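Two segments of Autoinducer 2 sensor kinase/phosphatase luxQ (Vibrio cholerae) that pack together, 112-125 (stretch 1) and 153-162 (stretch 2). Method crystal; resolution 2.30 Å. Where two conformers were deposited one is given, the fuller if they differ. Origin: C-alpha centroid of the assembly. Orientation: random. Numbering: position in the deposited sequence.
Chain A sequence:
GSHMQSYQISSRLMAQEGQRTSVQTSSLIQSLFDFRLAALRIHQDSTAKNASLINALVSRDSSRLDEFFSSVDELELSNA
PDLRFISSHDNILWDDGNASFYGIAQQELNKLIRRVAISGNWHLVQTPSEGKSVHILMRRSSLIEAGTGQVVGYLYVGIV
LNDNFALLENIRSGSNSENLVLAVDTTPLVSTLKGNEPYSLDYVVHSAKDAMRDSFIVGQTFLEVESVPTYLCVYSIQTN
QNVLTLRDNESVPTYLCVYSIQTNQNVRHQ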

# COMPACT_ATOMS: atom_id res chain seq x y z
N LEU A 112 -14.32 -0.31 -4.86
CA LEU A 112 -13.22 -1.11 -4.33
C LEU A 112 -13.75 -2.21 -3.43
O LEU A 112 -13.15 -3.28 -3.35
CB LEU A 112 -12.25 -0.22 -3.54
CG LEU A 112 -11.49 0.83 -4.35
CD1 LEU A 112 -10.57 1.63 -3.44
CD2 LEU A 112 -10.68 0.13 -5.44
N ILE A 113 -14.86 -1.94 -2.76
CA ILE A 113 -15.50 -2.91 -1.87
C ILE A 113 -15.63 -4.23 -2.61
O ILE A 113 -15.26 -5.28 -2.10
CB ILE A 113 -16.93 -2.47 -1.49
CG1 ILE A 113 -16.92 -1.03 -0.96
CG2 ILE A 113 -17.51 -3.42 -0.47
CD1 ILE A 113 -16.19 -0.86 0.33
N ARG A 114 -16.16 -4.17 -3.81
CA ARG A 114 -16.35 -5.36 -4.63
C ARG A 114 -15.03 -5.94 -5.10
O ARG A 114 -14.81 -7.14 -5.02
CB ARG A 114 -17.20 -5.00 -5.86
CG ARG A 114 -18.63 -4.62 -5.54
CD ARG A 114 -19.42 -5.84 -5.09
NE ARG A 114 -20.80 -5.49 -4.77
CZ ARG A 114 -21.84 -6.27 -5.04
NH1 ARG A 114 -21.64 -7.44 -5.64
NH2 ARG A 114 -23.06 -5.88 -4.73
N ARG A 115 -14.16 -5.06 -5.59
CA ARG A 115 -12.85 -5.45 -6.10
C ARG A 115 -12.08 -6.36 -5.14
O ARG A 115 -11.54 -7.38 -5.54
CB ARG A 115 -12.01 -4.21 -6.40
CG ARG A 115 -12.62 -3.30 -7.45
CD ARG A 115 -11.66 -2.20 -7.85
NE ARG A 115 -12.12 -1.46 -9.02
CZ ARG A 115 -11.39 -0.55 -9.65
NH1 ARG A 115 -10.18 -0.27 -9.21
NH2 ARG A 115 -11.87 0.07 -10.72
N VAL A 116 -12.03 -5.97 -3.87
CA VAL A 116 -11.33 -6.76 -2.87
C VAL A 116 -12.36 -7.70 -2.23
O VAL A 116 -12.77 -7.52 -1.09
CB VAL A 116 -10.71 -5.83 -1.80
CG1 VAL A 116 -9.96 -6.64 -0.77
CG2 VAL A 116 -9.77 -4.84 -2.46
N ALA A 117 -12.77 -8.70 -3.00
CA ALA A 117 -13.77 -9.68 -2.59
C ALA A 117 -13.45 -10.49 -1.35
O ALA A 117 -14.23 -10.50 -0.40
CB ALA A 117 -14.07 -10.62 -3.75
N ILE A 118 -12.31 -11.17 -1.36
CA ILE A 118 -11.92 -12.02 -0.24
C ILE A 118 -11.07 -11.36 0.85
O ILE A 118 -10.44 -10.32 0.64
CB ILE A 118 -11.17 -13.24 -0.75
CG1 ILE A 118 -9.83 -12.80 -1.36
CG2 ILE A 118 -12.03 -13.94 -1.80
CD1 ILE A 118 -8.96 -13.95 -1.81
N SER A 119 -11.05 -12.00 2.03
CA SER A 119 -10.29 -11.50 3.18
C SER A 119 -8.93 -12.18 3.31
O SER A 119 -8.69 -13.23 2.70
CB SER A 119 -11.09 -11.73 4.48
OG SER A 119 -12.35 -11.07 4.48
N GLY A 120 -8.05 -11.59 4.11
CA GLY A 120 -6.74 -12.18 4.34
C GLY A 120 -5.75 -12.13 3.20
O GLY A 120 -4.69 -12.75 3.28
N ASN A 121 -6.09 -11.41 2.13
CA ASN A 121 -5.19 -11.29 0.98
C ASN A 121 -5.11 -9.86 0.47
O ASN A 121 -6.12 -9.17 0.34
CB ASN A 121 -5.64 -12.19 -0.17
CG ASN A 121 -5.33 -13.66 0.08
OD1 ASN A 121 -4.88 -14.37 -0.83
ND2 ASN A 121 -5.57 -14.13 1.30
N TRP A 122 -3.89 -9.42 0.19
CA TRP A 122 -3.66 -8.08 -0.33
C TRP A 122 -4.11 -8.07 -1.79
O TRP A 122 -3.95 -9.06 -2.50
CB TRP A 122 -2.17 -7.74 -0.25
CG TRP A 122 -1.72 -7.34 1.12
CD1 TRP A 122 -1.05 -8.11 2.02
CD2 TRP A 122 -1.94 -6.07 1.74
NE1 TRP A 122 -0.83 -7.39 3.18
CE2 TRP A 122 -1.37 -6.14 3.03
CE3 TRP A 122 -2.56 -4.88 1.34
CZ2 TRP A 122 -1.40 -5.06 3.93
CZ3 TRP A 122 -2.60 -3.81 2.22
CH2 TRP A 122 -2.02 -3.91 3.50
N HIS A 123 -4.69 -6.95 -2.22
CA HIS A 123 -5.16 -6.82 -3.59
C HIS A 123 -4.56 -5.57 -4.22
O HIS A 123 -4.65 -4.48 -3.67
CB HIS A 123 -6.69 -6.68 -3.63
CG HIS A 123 -7.42 -7.95 -3.33
ND1 HIS A 123 -7.74 -8.88 -4.30
CD2 HIS A 123 -7.88 -8.46 -2.16
CE1 HIS A 123 -8.37 -9.89 -3.74
NE2 HIS A 123 -8.47 -9.66 -2.44
N LEU A 124 -3.94 -5.75 -5.39
CA LEU A 124 -3.35 -4.64 -6.12
C LEU A 124 -4.47 -4.12 -7.01
O LEU A 124 -4.89 -4.80 -7.95
CB LEU A 124 -2.17 -5.12 -6.97
CG LEU A 124 -1.59 -4.08 -7.94
CD1 LEU A 124 -1.19 -2.83 -7.18
CD2 LEU A 124 -0.40 -4.69 -8.68
N VAL A 125 -4.98 -2.94 -6.70
CA VAL A 125 -6.06 -2.34 -7.45
C VAL A 125 -5.71 -0.91 -7.84
O VAL A 125 -4.83 -0.29 -7.25
CB VAL A 125 -7.34 -2.33 -6.63
CG1 VAL A 125 -7.67 -3.75 -6.19
CG2 VAL A 125 -7.18 -1.43 -5.44
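Stretch 2, residues 153-162: GYLYVGIVLN

How does stretch 2 lie on stretch 1? Residues 153-160 form an extended strand. Along it, Tyr154 lies nearest Ser119, Tyr156 nearest Ile113 in the last turn of the helix, and Gly158 nearest Trp122; Leu161, just past the strand, reaches Leu124. Ile113 CA is 8.3 Å from Tyr156 CA, and Trp122 CA is 9.0 Å from Gly158 CA. At such spacing side chains bridge the gap, and no clear direct hydrogen bond joins the stretches.

What places Tyr156 at the helix end? Its CB points toward stretch 1, and chi1 of -71° (m) with chi2 of 75° carries the ring against two neighbours: Ile113 CD1 lies over one face, while Val116 CB meets the edge, 4.1 Å from Tyr156 CE2. Ile113 chi1 of -52° (m) sets CG2 3.5 Å from Tyr156 OH, and chi2 of -66° (m) turns CD1 to the ring face. Water 1 links that hydroxyl to the carbonyls of Ile113 and Val116.

How does Tyr154 meet Ser119? Both are m at chi1 and point toward the other stretch, so Ser119 OG comes 3.6 Å from Tyr154 CE1. Water 2 bonds both hydroxyls.

What fills the far end? Trp122 starts sideways, but chi1 of -78° (m) and chi2 of 102° bring CH2 to 4.0 Å from Val157 CG2 and 4.3 Å from Ile159 CD1. Beyond it, Leu124 CD1 and Leu161 CD1 touch at 4.3 Å.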

# COMPACT_ATOMS: atom_id res chain seq x y z
N GLY A 153 -19.20 -5.94 10.06
CA GLY A 153 -18.67 -5.20 8.93
C GLY A 153 -17.29 -5.66 8.51
O GLY A 153 -16.83 -6.75 8.88
N TYR A 154 -16.61 -4.83 7.74
CA TYR A 154 -15.27 -5.13 7.26
C TYR A 154 -14.41 -3.88 7.32
O TYR A 154 -14.88 -2.77 7.04
CB TYR A 154 -15.34 -5.65 5.83
CG TYR A 154 -15.78 -7.10 5.73
CD1 TYR A 154 -14.87 -8.13 5.97
CD2 TYR A 154 -17.10 -7.43 5.42
CE1 TYR A 154 -15.26 -9.47 5.91
CE2 TYR A 154 -17.50 -8.77 5.36
CZ TYR A 154 -16.58 -9.78 5.60
OH TYR A 154 -16.95 -11.10 5.54
N LEU A 155 -13.16 -4.07 7.72
CA LEU A 155 -12.21 -2.97 7.79
C LEU A 155 -11.29 -3.12 6.59
O LEU A 155 -10.68 -4.18 6.37
CB LEU A 155 -11.40 -3.01 9.10
CG LEU A 155 -10.30 -1.95 9.20
CD1 LEU A 155 -10.90 -0.57 9.05
CD2 LEU A 155 -9.59 -2.06 10.55
N TYR A 156 -11.21 -2.05 5.81
CA TYR A 156 -10.36 -2.04 4.63
C TYR A 156 -9.22 -1.07 4.90
O TYR A 156 -9.44 0.04 5.41
CB TYR A 156 -11.15 -1.55 3.40
CG TYR A 156 -12.19 -2.51 2.85
CD1 TYR A 156 -13.41 -2.72 3.50
CD2 TYR A 156 -11.96 -3.19 1.66
CE1 TYR A 156 -14.37 -3.59 2.96
CE2 TYR A 156 -12.90 -4.05 1.12
CZ TYR A 156 -14.10 -4.25 1.77
OH TYR A 156 -15.00 -5.11 1.21
N VAL A 157 -8.01 -1.50 4.59
CA VAL A 157 -6.83 -0.64 4.76
C VAL A 157 -6.12 -0.63 3.42
O VAL A 157 -6.09 -1.64 2.70
CB VAL A 157 -5.85 -1.18 5.84
CG1 VAL A 157 -6.57 -1.32 7.18
CG2 VAL A 157 -5.25 -2.50 5.41
N GLY A 158 -5.56 0.52 3.07
CA GLY A 158 -4.86 0.60 1.80
C GLY A 158 -3.57 1.39 1.88
O GLY A 158 -3.40 2.23 2.77
N ILE A 159 -2.65 1.07 0.96
CA ILE A 159 -1.37 1.75 0.83
C ILE A 159 -1.36 2.33 -0.58
O ILE A 159 -1.48 1.58 -1.55
CB ILE A 159 -0.18 0.78 0.88
CG1 ILE A 159 -0.13 0.07 2.23
CG2 ILE A 159 1.11 1.54 0.70
CD1 ILE A 159 0.90 -1.06 2.23
N VAL A 160 -1.23 3.64 -0.70
CA VAL A 160 -1.19 4.26 -2.02
C VAL A 160 0.26 4.28 -2.49
O VAL A 160 1.13 4.84 -1.83
CB VAL A 160 -1.72 5.71 -1.99
CG1 VAL A 160 -1.55 6.35 -3.38
CG2 VAL A 160 -3.18 5.72 -1.57
N LEU A 161 0.51 3.67 -3.65
CA LEU A 161 1.85 3.60 -4.20
C LEU A 161 2.34 4.89 -4.86
O LEU A 161 3.51 5.26 -4.72
CB LEU A 161 1.94 2.44 -5.19
CG LEU A 161 1.58 1.09 -4.55
CD1 LEU A 161 1.65 -0.01 -5.58
CD2 LEU A 161 2.53 0.79 -3.39
N ASN A 162 1.45 5.58 -5.56
CA ASN A 162 1.82 6.83 -6.23
C ASN A 162 2.42 7.80 -5.23
O ASN A 162 1.83 8.07 -4.19
CB ASN A 162 0.58 7.49 -6.88
CG ASN A 162 -0.09 6.58 -7.89
OD1 ASN A 162 -0.47 5.44 -7.58
ND2 ASN A 162 -0.23 7.06 -9.12
O HOH W 1 -15.11 -7.69 -0.59
O HOH W 2 -14.47 -12.78 5.81